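Local coordinates for undecaprenyl Pyrophosphate Synthase (Helicobacter pylori, PDB 2D2R) that catalyses the magnesium-dependent condensation of isopentenyl diphosphate with allylic diphosphates, building undecaprenyl diphosphate as a homodimeric cis-prenyltransferase, at the interface of chains A and B. Sequence-based numbering; all coordinates share one arbitrary frame. Chains: chain A/B, Undecaprenyl Pyrophosphate Synthase.

Contacts 1 and 2 are two patches of one two-fold symmetric homodimer interface, and the centres of their C-alpha atoms lie about 27 Å apart. They share no residues. Contact 1 pairs helix 145-158 of each chain, with 3-10 helix 164-166 of chain A at its side; contact 2 joins the loops around residues 197-198 and 206-209 to strand 210-213. The centre of contact 2 is about 15 Å from A:Asp24 of the active site, that of contact 1 about 34 Å. Contact 1 lies far from the active site and probably serves mainly dimerisation, whereas contact 2 includes predicted substrate-binding residues and may link dimerisation to their loop.

Contact 1: the interface of chains A and B. Residues chain A 153, 156-157, 164, 170; chain B 153, 156-157, 160.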
# COMPACT_ATOMS: atom_id res chain seq x y z
N PHE A 153 0.65 -14.04 -11.04
CA PHE A 153 1.86 -14.85 -11.21
C PHE A 153 1.56 -16.19 -11.86
O PHE A 153 2.32 -16.70 -12.70
CB PHE A 153 2.56 -15.14 -9.88
CG PHE A 153 3.62 -16.20 -9.99
CD1 PHE A 153 4.92 -15.88 -10.43
CD2 PHE A 153 3.32 -17.53 -9.71
CE1 PHE A 153 5.92 -16.90 -10.58
CE2 PHE A 153 4.29 -18.55 -9.85
CZ PHE A 153 5.60 -18.24 -10.29
N LEU A 156 1.15 -15.80 -15.39
CA LEU A 156 2.39 -15.72 -16.17
C LEU A 156 3.08 -17.05 -16.31
O LEU A 156 3.72 -17.30 -17.31
CB LEU A 156 3.40 -14.72 -15.56
CG LEU A 156 3.00 -13.24 -15.72
CD1 LEU A 156 3.67 -12.37 -14.61
CD2 LEU A 156 3.37 -12.78 -17.08
N LEU A 157 2.97 -17.89 -15.28
CA LEU A 157 3.60 -19.22 -15.28
C LEU A 157 2.83 -20.15 -16.22
O LEU A 157 3.41 -20.94 -16.95
CB LEU A 157 3.60 -19.83 -13.87
CG LEU A 157 4.05 -21.29 -13.60
CD1 LEU A 157 5.18 -21.71 -14.49
CD2 LEU A 157 4.52 -21.38 -12.20
N ILE A 164 8.96 -14.10 -23.23
CA ILE A 164 9.40 -14.11 -21.85
C ILE A 164 10.89 -14.29 -21.71
O ILE A 164 11.50 -13.81 -20.76
CB ILE A 164 8.72 -15.23 -21.04
CG1 ILE A 164 9.27 -15.24 -19.61
CG2 ILE A 164 8.98 -16.56 -21.67
CD1 ILE A 164 8.99 -13.95 -18.84
N LEU A 170 9.75 -7.52 -15.14
CA LEU A 170 8.38 -7.98 -15.45
C LEU A 170 7.23 -7.08 -15.01
O LEU A 170 6.05 -7.47 -15.08
CB LEU A 170 8.16 -9.34 -14.83
CG LEU A 170 9.11 -10.41 -15.25
CD1 LEU A 170 8.85 -11.66 -14.46
CD2 LEU A 170 8.93 -10.64 -16.77
N PHE B 153 9.06 -12.56 -8.85
CA PHE B 153 8.31 -13.28 -9.88
C PHE B 153 9.22 -13.96 -10.91
O PHE B 153 8.97 -15.10 -11.31
CB PHE B 153 7.38 -12.34 -10.62
CG PHE B 153 6.06 -12.15 -9.94
CD1 PHE B 153 5.98 -12.12 -8.55
CD2 PHE B 153 4.88 -11.94 -10.68
CE1 PHE B 153 4.74 -11.86 -7.90
CE2 PHE B 153 3.67 -11.68 -10.07
CZ PHE B 153 3.58 -11.63 -8.67
N LEU B 156 10.75 -17.06 -9.42
CA LEU B 156 9.80 -18.17 -9.34
C LEU B 156 9.44 -18.76 -10.70
O LEU B 156 9.13 -19.95 -10.79
CB LEU B 156 8.50 -17.69 -8.70
CG LEU B 156 8.43 -17.39 -7.19
CD1 LEU B 156 7.13 -16.64 -6.86
CD2 LEU B 156 8.51 -18.69 -6.42
N LEU B 157 9.45 -17.94 -11.74
CA LEU B 157 9.11 -18.41 -13.06
C LEU B 157 10.23 -19.26 -13.54
O LEU B 157 10.04 -20.30 -14.13
CB LEU B 157 8.97 -17.27 -14.06
CG LEU B 157 7.69 -16.45 -14.11
CD1 LEU B 157 7.81 -15.53 -15.32
CD2 LEU B 157 6.45 -17.35 -14.24
N PRO B 160 10.25 -22.70 -10.51
CA PRO B 160 9.05 -22.79 -9.67
C PRO B 160 9.20 -23.69 -8.44
O PRO B 160 10.02 -24.62 -8.47
CB PRO B 160 7.97 -23.26 -10.65
CG PRO B 160 8.76 -23.98 -11.72
CD PRO B 160 10.00 -23.14 -11.89
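Different first torsions bring A:Phe153 and B:Phe153 together: in A:Phe153 CG stands anti to the backbone N (chi1 167°), whereas in B:Phe153 it lies beside the backbone N and anti to the carbonyl carbon (chi1 -85°). The patch is a helix-to-helix hydrophobic contact of the UPP synthase family homodimer, formed between helix 145-158 of each chain. With these torsions the two phenylalanine side chains run alongside each other, head to tail. Their rings meet edge to face, the planes turned 80° apart and the centroids 5.4 Å from one another. The CB of A:Phe153 sits over one face of the B:Phe153 ring, 3.6 Å from CE2 and displaced toward the rim, a CH-pi contact.

Farther out, the A:Phe153 ring drives its CE1 and CZ corner against the helix of chain B. Its CE1 lies 3.3 Å from B:Leu156 CB, a tight contact, and the two side chains cross at about a right angle. The carbonyl oxygen of B:Phe153 approaches the edge of the A:Phe153 ring in its plane, 3.6 Å from CE1, while CD1 of B:Leu156 rests over one face, offset toward the rim. Edge and face contacts together should limit how far this ring can turn.

B:Leu157 divides its two methyls between different partners. CD2 packs against the backbone of helix 145-158 in chain A, 3.6 Å from A:Leu157 CA, and also lies 3.7 Å from A:Phe153 CE1. CD1 points instead toward 3-10 helix 164-166 and the loop residue A:Leu170, meeting A:Ile164 CD1 at 4.0 Å and lying near CD1 of A:Leu170, whose side chain reaches toward it tip to tip. Chain A hides 97 Å² of B:Leu157. On the far flank, CB of B:Pro160 lies 4.2 Å from CD2 of A:Leu157.

Contact 2: the interface of chains A and B. Residues chain A 198, 206, 209, 211; chain B 197-198, 211, 213.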
# COMPACT_ATOMS: atom_id res chain seq x y z
N LEU A 198 -4.02 -0.19 4.92
CA LEU A 198 -4.45 -0.40 3.52
C LEU A 198 -5.36 -1.63 3.42
O LEU A 198 -6.14 -1.78 2.46
CB LEU A 198 -3.27 -0.69 2.61
CG LEU A 198 -2.24 0.40 2.72
CD1 LEU A 198 -0.91 -0.13 2.10
CD2 LEU A 198 -2.74 1.60 1.97
N SER A 206 -1.90 1.30 -6.01
CA SER A 206 -1.90 2.53 -5.23
C SER A 206 -0.45 2.89 -4.82
O SER A 206 -0.29 3.65 -3.89
CB SER A 206 -2.77 2.31 -3.96
OG SER A 206 -4.08 1.79 -4.30
N ALA A 209 -0.46 6.57 -4.94
CA ALA A 209 -1.70 7.28 -4.65
C ALA A 209 -1.60 8.18 -3.43
O ALA A 209 -0.88 7.88 -2.45
CB ALA A 209 -2.82 6.29 -4.41
N LEU A 211 -3.02 9.34 -0.17
CA LEU A 211 -3.79 8.63 0.84
C LEU A 211 -4.59 9.60 1.68
O LEU A 211 -4.07 10.63 2.15
CB LEU A 211 -2.85 7.81 1.76
CG LEU A 211 -1.85 6.89 1.05
CD1 LEU A 211 -0.93 6.04 2.05
CD2 LEU A 211 -2.70 5.91 0.21
N ARG B 197 1.73 9.35 0.95
CA ARG B 197 1.78 8.41 -0.18
C ARG B 197 2.75 7.30 0.24
O ARG B 197 3.65 7.58 1.00
CB ARG B 197 2.39 9.07 -1.43
CG ARG B 197 1.71 10.33 -1.98
CD ARG B 197 2.35 10.83 -3.31
NE ARG B 197 3.68 11.43 -3.12
CZ ARG B 197 3.90 12.71 -2.83
NH1 ARG B 197 2.86 13.54 -2.71
NH2 ARG B 197 5.14 13.16 -2.64
N LEU B 198 2.62 6.08 -0.30
CA LEU B 198 3.53 4.95 0.07
C LEU B 198 4.82 4.94 -0.73
O LEU B 198 5.81 4.31 -0.36
CB LEU B 198 2.83 3.61 -0.17
CG LEU B 198 1.41 3.57 0.41
CD1 LEU B 198 0.49 2.42 -0.25
CD2 LEU B 198 1.63 3.34 1.91
N LEU B 211 -0.70 2.78 9.48
CA LEU B 211 0.02 3.87 8.80
C LEU B 211 0.05 5.11 9.66
O LEU B 211 -0.96 5.45 10.24
CB LEU B 211 -0.64 4.24 7.44
CG LEU B 211 -0.86 3.04 6.49
CD1 LEU B 211 -1.82 3.40 5.38
CD2 LEU B 211 0.42 2.54 6.00
N PHE B 213 1.75 9.25 9.74
CA PHE B 213 2.33 10.31 8.95
C PHE B 213 2.66 11.48 9.86
O PHE B 213 1.90 11.78 10.78
CB PHE B 213 1.29 10.81 7.91
CG PHE B 213 0.79 9.73 7.01
CD1 PHE B 213 1.52 9.37 5.91
CD2 PHE B 213 -0.35 9.00 7.33
CE1 PHE B 213 1.15 8.28 5.16
CE2 PHE B 213 -0.74 7.92 6.58
CZ PHE B 213 -0.02 7.54 5.53
O HOH W 1 0.60 5.59 -2.09
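A:Leu198 and B:Leu198 point at each other tip to tip, their CD1 methyls 3.7 Å apart. This is a leucine cluster of the homodimer, made by loop residues and strand 210-213 of both chains. A:Leu198 and B:Leu198 each also cross the partner's residue, B:Leu211 and A:Leu211, at about a right angle, giving two related crossings about the methyl pair. In one, A:Leu211 CD1 packs 3.7 Å from B:Leu198 CD2 and almost equally near its CG. In the other, B:Leu211 CD1 lies 4.0 Å from both CG and CD2 of A:Leu198.

A shared first torsion helps to explain the similar crossings: all four leucines carry CG anti to the carbonyl carbon and beside the backbone N, with chi1 -47° in B:Leu198 and -51° in A:Leu211. A:Leu211 CD1 additionally touches the far end of the B:Phe213 ring, 3.9 Å from CZ, so the ring and B:Leu198 approach this methyl from different directions, roughly at a right angle.

B:Leu198 and B:Arg197 are predicted to bind substrate, so the cluster may help set the shape of the loop that carries them. The arginine's stem passes A:Ala209, whose O lies 3.5 Å from B:Arg197 CA, and CB and CG of B:Arg197 also pass this oxygen.

Beside the leucines a water bridges the chains. It is shared by the main-chain carbonyl oxygens of A:Ser206 and A:Ala209 and receives a nearly straight hydrogen bond (178° at H) from the backbone N of B:Leu198, which lies 2.7 Å from the water oxygen.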